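PDB 1Y9U: putative iron binding protein from Bordetella pertussis Tohama I, which binds ferric iron and, as a periplasmic solute-binding protein, probably serves iron uptake. Local coordinates for residues A[141-146]-A[195-200]; A[265-270]-A[277-282]. All blocks are in the same frame, centred on the assembly; numbering follows the deposited sequence. Where two conformers were deposited one is given.

The two contacts follow one another along the chain and both reach the same mixed sheet, whose long strand 100-112 runs past each of them. Interaction 1 (141-146 with 195-200) gathers the three tyrosines known to coordinate ferric iron in this protein, here with no metal bound. Interaction 2 (265-270 with 277-282) lies apart, its centre 21 Å from that of interaction 1, although the nearest atoms of the two come within about 6 Å. Interaction 1 forms the iron site itself, whereas interaction 2 is structural packing, with the side chain of Pro-278 about 10 Å from that of the iron-binding Tyr-199.

Interaction 1 of 2, residues A[141-146]-A[195-200]; sequences HPYNTA and LANAYY
Tyr-143 reaches out from the first turn of helix 142-155 and meets Tyr-200, with Tyr-199 beside it, where strand 193-197 passes into helix 198-206. All three tyrosines are seen to bind ferric iron in this protein, and in the metal-free chain their hydroxyls converge. The contact rests on the hydrogen bond of 2.7 Å that Tyr-143 OH and Tyr-200 OH share. Tyr-199 was modelled in two conformers, so the close spacing of its hydroxyl to Tyr-143 OH is doubtful. In the conformer given, its CG stands between its backbone N and carbonyl carbon (chi1 66°), which lays CE1 over the face of the Tyr-200 ring. The Tyr-200 ring comes from the opposite direction to that of Tyr-143 and presents its edge to Tyr-143 OH.

Packing is tight in this hydroxyl cluster and in the sandwich around the Tyr-143 ring. Asn-197 ND2 sits over the centre of one face, 3.6 Å from CD2 of Tyr-143, with amide and ring planes 46° apart. His-141 CE1 covers the other face; the imidazole is fixed there by its N-cap bond, in which Tyr-143 N donates to His-141 ND1 (2.9 Å, 170° at the hydrogen). Arg-107 hydrogen-bonds to Asn-197 OD1, which would limit rotation of the amide facing the ring. Ring carbons also touch, CE1 of Tyr-143 to CE1 of Tyr-200 at 3.9 Å. These two tyrosines, partly exposed, form the more open side, whereas Asn-197 and Tyr-199 are buried. Arg-105 makes a weak hydrogen bond to Tyr-143 OH, and its charge could favour phenolate character.

The site is framed by strand 100-112, which carries Arg-105 and Arg-107 and pairs antiparallel with strand 193-197, and by helix 179-187, whose Asp-179 touches both Tyr-143 and Tyr-200.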
# COMPACT_ATOMS: atom_id res chain seq x y z
N HIS A 141 12.02 -6.10 -3.49
CA HIS A 141 11.36 -4.85 -3.18
C HIS A 141 10.22 -5.10 -2.21
O HIS A 141 9.52 -6.09 -2.34
CB HIS A 141 10.82 -4.17 -4.43
CG HIS A 141 10.34 -2.78 -4.16
ND1 HIS A 141 9.07 -2.52 -3.70
CD2 HIS A 141 10.99 -1.60 -4.19
CE1 HIS A 141 8.94 -1.22 -3.50
NE2 HIS A 141 10.09 -0.64 -3.79
N PRO A 142 10.01 -4.23 -1.21
CA PRO A 142 8.88 -4.40 -0.30
C PRO A 142 7.52 -4.69 -0.92
O PRO A 142 6.72 -5.42 -0.32
CB PRO A 142 8.87 -3.09 0.47
CG PRO A 142 10.30 -2.72 0.54
CD PRO A 142 10.88 -3.12 -0.79
N TYR A 143 7.22 -4.15 -2.10
CA TYR A 143 5.93 -4.45 -2.71
C TYR A 143 5.79 -5.94 -2.99
O TYR A 143 4.72 -6.53 -2.87
CB TYR A 143 5.79 -3.72 -4.04
CG TYR A 143 5.77 -2.21 -4.01
CD1 TYR A 143 6.01 -1.49 -5.18
CD2 TYR A 143 5.48 -1.50 -2.87
CE1 TYR A 143 5.97 -0.11 -5.19
CE2 TYR A 143 5.44 -0.13 -2.87
CZ TYR A 143 5.70 0.56 -4.03
OH TYR A 143 5.64 1.93 -4.02
N ASN A 144 6.90 -6.54 -3.43
CA ASN A 144 6.91 -7.95 -3.76
C ASN A 144 7.05 -8.83 -2.53
O ASN A 144 6.37 -9.85 -2.45
CB ASN A 144 8.00 -8.26 -4.78
CG ASN A 144 7.63 -7.82 -6.19
OD1 ASN A 144 6.46 -7.75 -6.55
ND2 ASN A 144 8.65 -7.49 -6.99
N THR A 145 7.89 -8.47 -1.56
CA THR A 145 8.00 -9.33 -0.39
C THR A 145 6.72 -9.38 0.41
O THR A 145 6.42 -10.40 0.99
CB THR A 145 9.16 -8.96 0.54
OG1 THR A 145 8.98 -7.63 1.02
CG2 THR A 145 10.50 -9.00 -0.19
N ALA A 146 5.95 -8.30 0.40
CA ALA A 146 4.66 -8.34 1.07
C ALA A 146 3.70 -9.33 0.40
O ALA A 146 2.96 -10.03 1.07
CB ALA A 146 4.04 -6.96 1.12
N LEU A 195 3.25 -7.69 -12.63
CA LEU A 195 2.70 -7.30 -11.34
C LEU A 195 3.24 -5.95 -10.96
O LEU A 195 4.44 -5.71 -11.06
CB LEU A 195 3.09 -8.30 -10.24
CG LEU A 195 2.35 -9.63 -10.21
CD1 LEU A 195 3.00 -10.55 -9.18
CD2 LEU A 195 0.88 -9.41 -9.90
N ALA A 196 2.34 -5.08 -10.53
CA ALA A 196 2.68 -3.71 -10.15
C ALA A 196 1.49 -3.09 -9.43
O ALA A 196 0.37 -3.61 -9.49
CB ALA A 196 3.07 -2.91 -11.37
N ASN A 197 1.70 -2.00 -8.72
CA ASN A 197 0.66 -1.45 -7.88
C ASN A 197 -0.34 -0.60 -8.69
O ASN A 197 0.03 0.15 -9.59
CB ASN A 197 1.23 -0.66 -6.74
CG ASN A 197 1.76 -1.53 -5.64
OD1 ASN A 197 1.56 -2.70 -5.64
ND2 ASN A 197 2.47 -0.93 -4.69
N ALA A 198 -1.62 -0.70 -8.34
CA ALA A 198 -2.69 -0.06 -9.09
C ALA A 198 -2.60 1.45 -9.11
O ALA A 198 -2.92 2.10 -10.08
CB ALA A 198 -4.01 -0.48 -8.49
N TYR A 199 -2.33 2.12 -7.95
CA TYR A 199 -2.12 3.69 -7.91
C TYR A 199 -1.16 4.23 -9.02
O TYR A 199 -1.33 5.36 -9.53
CB TYR A 199 -1.70 4.31 -6.49
CG TYR A 199 -0.30 3.89 -5.94
CD1 TYR A 199 0.82 4.51 -6.41
CD2 TYR A 199 -0.14 2.93 -4.96
CE1 TYR A 199 2.07 4.19 -5.96
CE2 TYR A 199 1.17 2.58 -4.53
CZ TYR A 199 2.22 3.24 -5.02
OH TYR A 199 3.44 2.83 -4.54
N TYR A 200 -0.15 3.47 -9.40
CA TYR A 200 0.68 4.01 -10.46
C TYR A 200 -0.09 4.15 -11.78
O TYR A 200 0.21 5.04 -12.59
CB TYR A 200 1.90 3.17 -10.73
CG TYR A 200 2.89 3.14 -9.59
CD1 TYR A 200 3.15 1.96 -8.89
CD2 TYR A 200 3.57 4.28 -9.20
CE1 TYR A 200 4.05 1.92 -7.86
CE2 TYR A 200 4.48 4.24 -8.18
CZ TYR A 200 4.72 3.06 -7.52
OH TYR A 200 5.63 3.04 -6.48

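Interaction 2 of 2, residues A[265-270]-A[277-282]; sequences PAQTLY and YPVRAG
A buried polar anchor joins helix 264-273 to the short strand 277-278 and the loop that follows it, with the side chain of Gln-267 as its centre. Gln-267 OE1 accepts a hydrogen bond from Arg-280 N at 3.1 Å and 168°. The donor lies above the carbonyl plane of the amide, 44° out of it, and Val-279 N is also close, 2.9 Å from OE1. The Gln-267 chain bends at chi2 (-83°), turning its amide toward the loop backbone.

Apolar atoms close round the same oxygen: Pro-278 CB and Val-279 CG1 each come to 3.4 Å from Gln-267 OE1. Beside them, Arg-280 CB packs on Gln-267 CG at 3.8 Å before its extended chain leads away to bond Val-262 O. The other end of the amide is held too, since Gln-267 NE2 donates to Leu-261 O and, on strand 100-112, to Leu-102 O.

Separately, Tyr-277 pairs through its backbone with Leu-104 of the same strand. A buried glutamine thus bonds to main-chain groups of the following loop and of the sheet, within the periplasmic binding protein fold.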
# COMPACT_ATOMS: atom_id res chain seq x y z
N PRO A 265 -15.02 13.12 4.09
CA PRO A 265 -14.32 14.21 3.40
C PRO A 265 -12.79 14.03 3.36
O PRO A 265 -12.16 14.25 2.30
CB PRO A 265 -14.74 15.46 4.18
CG PRO A 265 -16.01 15.10 4.79
CD PRO A 265 -15.87 13.65 5.18
N ALA A 266 -12.19 13.61 4.46
CA ALA A 266 -10.74 13.47 4.49
C ALA A 266 -10.32 12.30 3.62
O ALA A 266 -9.36 12.39 2.90
CB ALA A 266 -10.24 13.26 5.90
N GLN A 267 -11.03 11.19 3.71
CA GLN A 267 -10.69 10.00 2.94
C GLN A 267 -10.76 10.25 1.47
O GLN A 267 -9.94 9.70 0.72
CB GLN A 267 -11.63 8.85 3.31
CG GLN A 267 -11.28 8.17 4.63
CD GLN A 267 -10.21 7.13 4.42
OE1 GLN A 267 -10.43 6.19 3.70
NE2 GLN A 267 -9.04 7.33 5.03
N THR A 268 -11.76 11.03 1.03
CA THR A 268 -11.90 11.37 -0.37
C THR A 268 -10.63 12.04 -0.88
O THR A 268 -10.05 11.60 -1.90
CB THR A 268 -13.14 12.28 -0.58
OG1 THR A 268 -14.32 11.64 -0.03
CG2 THR A 268 -13.42 12.49 -2.05
N LEU A 269 -10.16 13.04 -0.16
CA LEU A 269 -8.94 13.77 -0.52
C LEU A 269 -7.68 12.91 -0.33
O LEU A 269 -6.76 12.96 -1.16
CB LEU A 269 -8.81 15.06 0.30
CG LEU A 269 -9.91 16.11 0.11
CD1 LEU A 269 -9.78 17.22 1.16
CD2 LEU A 269 -9.88 16.67 -1.30
N TYR A 270 -7.63 12.16 0.76
CA TYR A 270 -6.48 11.36 1.18
C TYR A 270 -6.11 10.33 0.11
O TYR A 270 -4.94 10.19 -0.26
CB TYR A 270 -6.75 10.68 2.54
CG TYR A 270 -5.55 9.95 3.12
CD1 TYR A 270 -4.74 10.55 4.06
CD2 TYR A 270 -5.25 8.65 2.74
CE1 TYR A 270 -3.64 9.90 4.58
CE2 TYR A 270 -4.14 8.00 3.24
CZ TYR A 270 -3.34 8.62 4.16
OH TYR A 270 -2.23 7.99 4.69
N TYR A 277 -6.66 3.60 -2.78
CA TYR A 277 -8.05 3.23 -2.53
C TYR A 277 -8.37 3.57 -1.08
O TYR A 277 -7.63 3.19 -0.18
CB TYR A 277 -8.24 1.73 -2.82
CG TYR A 277 -9.68 1.34 -3.16
CD1 TYR A 277 -10.10 1.19 -4.48
CD2 TYR A 277 -10.61 1.12 -2.15
CE1 TYR A 277 -11.39 0.83 -4.78
CE2 TYR A 277 -11.93 0.79 -2.46
CZ TYR A 277 -12.30 0.63 -3.77
OH TYR A 277 -13.61 0.29 -4.08
N PRO A 278 -9.46 4.28 -0.82
CA PRO A 278 -9.78 4.65 0.56
C PRO A 278 -10.14 3.45 1.41
O PRO A 278 -10.71 2.49 0.92
CB PRO A 278 -10.98 5.59 0.42
CG PRO A 278 -11.42 5.52 -0.96
CD PRO A 278 -10.46 4.77 -1.78
N VAL A 279 -9.82 3.50 2.68
CA VAL A 279 -10.24 2.44 3.60
C VAL A 279 -11.74 2.49 3.93
O VAL A 279 -12.37 1.47 4.15
CB VAL A 279 -9.39 2.44 4.91
CG1 VAL A 279 -9.68 3.65 5.80
CG2 VAL A 279 -9.59 1.16 5.68
N ARG A 280 -12.29 3.70 3.98
CA ARG A 280 -13.69 3.90 4.37
C ARG A 280 -14.60 3.54 3.21
O ARG A 280 -14.40 4.01 2.09
CB ARG A 280 -13.89 5.36 4.75
CG ARG A 280 -15.29 5.72 5.21
CD ARG A 280 -15.51 7.20 5.26
NE ARG A 280 -16.84 7.55 5.76
CZ ARG A 280 -17.15 7.79 7.02
NH1 ARG A 280 -16.23 7.78 7.95
NH2 ARG A 280 -18.42 8.04 7.36
N ALA A 281 -15.63 2.73 3.48
CA ALA A 281 -16.63 2.40 2.47
C ALA A 281 -17.40 3.64 2.01
O ALA A 281 -17.64 4.56 2.80
CB ALA A 281 -17.62 1.38 3.04
N GLY A 282 -17.83 3.65 0.76
CA GLY A 282 -18.69 4.69 0.25
C GLY A 282 -18.04 6.01 -0.03
O GLY A 282 -18.70 7.04 -0.06